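Local coordinates for uncharacterized protein (Peptoclostridium difficile 630, PDB 4YCS) that is a putative lipoprotein of unknown function, related in sequence to PnrA-like substrate-binding proteins of ABC transporters, and may bind a solute, at residues P79-A84 with Y97-Q102. Residues are numbered along the deposited sequence; the frame is centred on the assembly and turned at random.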
ATOM      1  N   PRO A  79       1.970 -11.102   5.993  1.00 45.96           N
ATOM      2  CA  PRO A  79       3.108 -10.318   6.486  1.00 43.68           C
ATOM      3  C   PRO A  79       2.735  -8.900   6.899  1.00 43.76           C
ATOM      4  O   PRO A  79       3.353  -8.364   7.799  1.00 43.91           O
ATOM      5  CB  PRO A  79       4.088 -10.313   5.317  1.00 44.98           C
ATOM      6  CG  PRO A  79       3.274 -10.683   4.143  1.00 47.19           C
ATOM      7  CD  PRO A  79       2.197 -11.593   4.631  1.00 43.60           C
ATOM      8  N   LEU A  80       1.707  -8.331   6.286  1.00 42.64           N
ATOM      9  CA  LEU A  80       1.241  -6.986   6.644  1.00 40.38           C
ATOM     10  C   LEU A  80       0.521  -6.964   7.973  1.00 41.11           C
ATOM     11  O   LEU A  80       0.717  -6.047   8.772  1.00 41.12           O
ATOM     12  CB  LEU A  80       0.334  -6.410   5.564  1.00 40.24           C
ATOM     13  CG  LEU A  80      -0.200  -4.990   5.791  1.00 40.90           C
ATOM     14  CD1 LEU A  80       0.929  -3.985   5.543  1.00 40.83           C
ATOM     15  CD2 LEU A  80      -1.402  -4.716   4.882  1.00 40.96           C
ATOM     16  N   GLU A  81      -0.336  -7.940   8.218  1.00 45.06           N
ATOM     17  CA  GLU A  81      -1.027  -8.033   9.504  1.00 45.61           C
ATOM     18  C   GLU A  81      -0.036  -8.165  10.665  1.00 45.79           C
ATOM     19  O   GLU A  81      -0.160  -7.485  11.686  1.00 47.65           O
ATOM     20  CB  GLU A  81      -1.981  -9.208   9.503  1.00 51.73           C
ATOM     21  CG  GLU A  81      -2.774  -9.317  10.794  1.00 60.36           C
ATOM     22  CD  GLU A  81      -3.931 -10.305  10.732  1.00 71.77           C
ATOM     23  OE1 GLU A  81      -3.925 -11.222   9.862  1.00 70.30           O
ATOM     24  OE2 GLU A  81      -4.850 -10.149  11.575  1.00 77.19           O
HETATM   25  N   MSE A  82       0.948  -9.036  10.495  1.00 46.64           N
HETATM   26  CA  MSE A  82       2.040  -9.220  11.467  1.00 50.23           C
HETATM   27  C   MSE A  82       2.776  -7.928  11.801  1.00 46.55           C
HETATM   28  O   MSE A  82       3.040  -7.642  12.975  1.00 43.86           O
HETATM   29  CB  MSE A  82       3.037 -10.227  10.875  1.00 55.33           C
HETATM   30  CG  MSE A  82       4.123 -10.687  11.858  1.00 68.65           C
HETATM   31 SE   MSE A  82       5.588 -11.662  10.922  0.77 88.61          SE
HETATM   32  CE  MSE A  82       7.013 -10.344  11.323  1.00 83.38           C
ATOM     33  N   VAL A  83       3.147  -7.147  10.777  1.00 40.31           N
ATOM     34  CA  VAL A  83       3.953  -5.959  11.005  1.00 39.27           C
ATOM     35  C   VAL A  83       3.087  -4.796  11.536  1.00 36.38           C
ATOM     36  O   VAL A  83       3.511  -4.012  12.351  1.00 35.72           O
ATOM     37  CB  VAL A  83       4.713  -5.581   9.734  1.00 39.02           C
ATOM     38  CG1 VAL A  83       5.466  -4.263   9.920  1.00 40.43           C
ATOM     39  CG2 VAL A  83       5.678  -6.691   9.341  1.00 40.24           C
ATOM     40  N   ALA A  84       1.866  -4.698  11.060  1.00 36.05           N
ATOM     41  CA  ALA A  84       0.969  -3.671  11.513  1.00 37.94           C
ATOM     42  C   ALA A  84       0.685  -3.702  13.017  1.00 40.64           C
ATOM     43  O   ALA A  84       0.400  -2.653  13.611  1.00 42.01           O
ATOM     44  CB  ALA A  84      -0.335  -3.757  10.739  1.00 39.63           C
ATOM     45  N   TYR A  97      -7.644  -7.345  -1.039  1.00 49.18           N
ATOM     46  CA  TYR A  97      -7.789  -8.243   0.118  1.00 51.31           C
ATOM     47  C   TYR A  97      -8.599  -7.587   1.243  1.00 54.42           C
ATOM     48  O   TYR A  97      -8.385  -6.416   1.610  1.00 52.96           O
ATOM     49  CB  TYR A  97      -6.424  -8.721   0.643  1.00 50.26           C
ATOM     50  CG  TYR A  97      -6.572  -9.752   1.722  1.00 53.33           C
ATOM     51  CD1 TYR A  97      -6.654  -9.388   3.059  1.00 54.16           C
ATOM     52  CD2 TYR A  97      -6.674 -11.100   1.400  1.00 55.53           C
ATOM     53  CE1 TYR A  97      -6.815 -10.340   4.046  1.00 59.38           C
ATOM     54  CE2 TYR A  97      -6.829 -12.061   2.382  1.00 56.20           C
ATOM     55  CZ  TYR A  97      -6.910 -11.673   3.689  1.00 59.47           C
ATOM     56  OH  TYR A  97      -7.058 -12.619   4.638  1.00 67.70           O
ATOM     57  N   GLU A  98      -9.511  -8.360   1.810  1.00 55.10           N
ATOM     58  CA  GLU A  98     -10.309  -7.923   2.939  1.00 61.59           C
ATOM     59  C   GLU A  98     -10.100  -8.910   4.066  1.00 61.58           C
ATOM     60  O   GLU A  98     -10.238 -10.102   3.865  1.00 64.89           O
ATOM     61  CB  GLU A  98     -11.788  -7.827   2.556  1.00 69.52           C
ATOM     62  CG  GLU A  98     -12.164  -6.463   1.981  1.00 77.60           C
ATOM     63  CD  GLU A  98     -13.591  -6.395   1.451  1.00 85.62           C
ATOM     64  OE1 GLU A  98     -14.549  -6.658   2.212  1.00 88.72           O
ATOM     65  OE2 GLU A  98     -13.757  -6.061   0.262  1.00 84.54           O
ATOM     66  N   TYR A  99      -9.749  -8.409   5.249  1.00 63.74           N
ATOM     67  CA  TYR A  99      -9.572  -9.251   6.444  1.00 64.23           C
ATOM     68  C   TYR A  99     -10.924  -9.551   7.085  1.00 67.92           C
ATOM     69  O   TYR A  99     -11.829  -8.709   7.054  1.00 67.73           O
ATOM     70  CB  TYR A  99      -8.712  -8.532   7.477  1.00 62.40           C
ATOM     71  CG  TYR A  99      -7.284  -8.334   7.062  1.00 57.90           C
ATOM     72  CD1 TYR A  99      -6.894  -7.215   6.342  1.00 54.36           C
ATOM     73  CD2 TYR A  99      -6.328  -9.263   7.396  1.00 54.39           C
ATOM     74  CE1 TYR A  99      -5.580  -7.047   5.949  1.00 53.03           C
ATOM     75  CE2 TYR A  99      -5.018  -9.102   7.012  1.00 54.45           C
ATOM     76  CZ  TYR A  99      -4.643  -7.984   6.297  1.00 51.46           C
ATOM     77  OH  TYR A  99      -3.336  -7.852   5.935  1.00 46.11           O
ATOM     78  N   ASP A 100     -11.070 -10.731   7.683  1.00 72.54           N
ATOM     79  CA  ASP A 100     -12.336 -11.064   8.368  1.00 77.79           C
ATOM     80  C   ASP A 100     -12.491 -10.176   9.578  1.00 78.05           C
ATOM     81  O   ASP A 100     -13.560  -9.613   9.814  1.00 76.80           O
ATOM     82  CB  ASP A 100     -12.375 -12.523   8.800  1.00 82.98           C
ATOM     83  CG  ASP A 100     -12.457 -13.461   7.628  1.00 87.70           C
ATOM     84  OD1 ASP A 100     -13.353 -13.283   6.776  1.00 90.80           O
ATOM     85  OD2 ASP A 100     -11.624 -14.375   7.552  1.00 91.50           O
ATOM     86  N   LYS A 101     -11.400 -10.054  10.325  1.00 77.26           N
ATOM     87  CA  LYS A 101     -11.320  -9.143  11.451  1.00 76.70           C
ATOM     88  C   LYS A 101     -10.297  -8.030  11.100  1.00 68.87           C
ATOM     89  O   LYS A 101      -9.098  -8.152  11.363  1.00 65.19           O
ATOM     90  CB  LYS A 101     -10.986  -9.906  12.749  1.00 84.82           C
ATOM     91  CG  LYS A 101      -9.893 -10.967  12.632  1.00 93.50           C
ATOM     92  CD  LYS A 101      -9.819 -11.872  13.859  1.00101.82           C
ATOM     93  CE  LYS A 101     -10.631 -13.149  13.672  1.00107.44           C
ATOM     94  NZ  LYS A 101     -10.460 -14.080  14.819  1.00111.58           N
ATOM     95  N   GLN A 102     -10.813  -6.956  10.504  1.00 64.07           N
ATOM     96  CA  GLN A 102     -10.009  -5.829   9.987  1.00 63.04           C
ATOM     97  C   GLN A 102      -9.157  -5.091  11.034  1.00 59.59           C
ATOM     98  O   GLN A 102      -9.688  -4.456  11.930  1.00 60.10           O
ATOM     99  CB  GLN A 102     -10.907  -4.802   9.265  1.00 59.90           C
ATOM    100  CG  GLN A 102     -10.146  -3.838   8.339  1.00 60.21           C
ATOM    101  CD  GLN A 102      -9.616  -4.495   7.064  1.00 61.21           C
ATOM    102  OE1 GLN A 102     -10.110  -5.521   6.635  1.00 63.63           O
ATOM    103  NE2 GLN A 102      -8.615  -3.890   6.454  1.00 57.97           N
TER
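Tyr99 reaches from the loop after strand 91-95 to helix 77-84, its ring lying beside Glu81 and its hydroxyl beside Leu80. The tightly packed, buried part is at the phenol end: Leu80 CD2 stands 3.8 Å from Tyr99 OH, the two side chains crossing at about a right angle, while Glu81 CB packs 3.9 Å from Tyr99 CE2. The same hydroxyl is hydrogen-bonded to the carbonyl O of Ala77, in the first turn of the helix. Leu80 and Tyr99 both touch Ile94 and Ile106, meeting where helix and loop pack on strands 91-95 and 106-109, the latter outermost in this chain. Glu81 forms the solvent side and stays partly exposed, although its carboxylate still comes near the ring. With CG anti to the backbone N (chi1 -177°) and an extended chain, Glu81 runs back along the tyrosine in the opposite direction, bringing OE1 obliquely to 3.7 Å from Tyr99 CE2, the carboxylate and ring planes 70° apart. Within the loop, Tyr97 CE1 sits over the centre of the Tyr99 ring, 3.5 Å above its plane, and Tyr99 N donates to Gln102 OE1 at 3.2 Å. The chemistry is therefore divided: van der Waals contact joins the side chains across the two segments, whereas the phenol's polar end is satisfied by a helix carbonyl, which probably fixes how far the ring reaches.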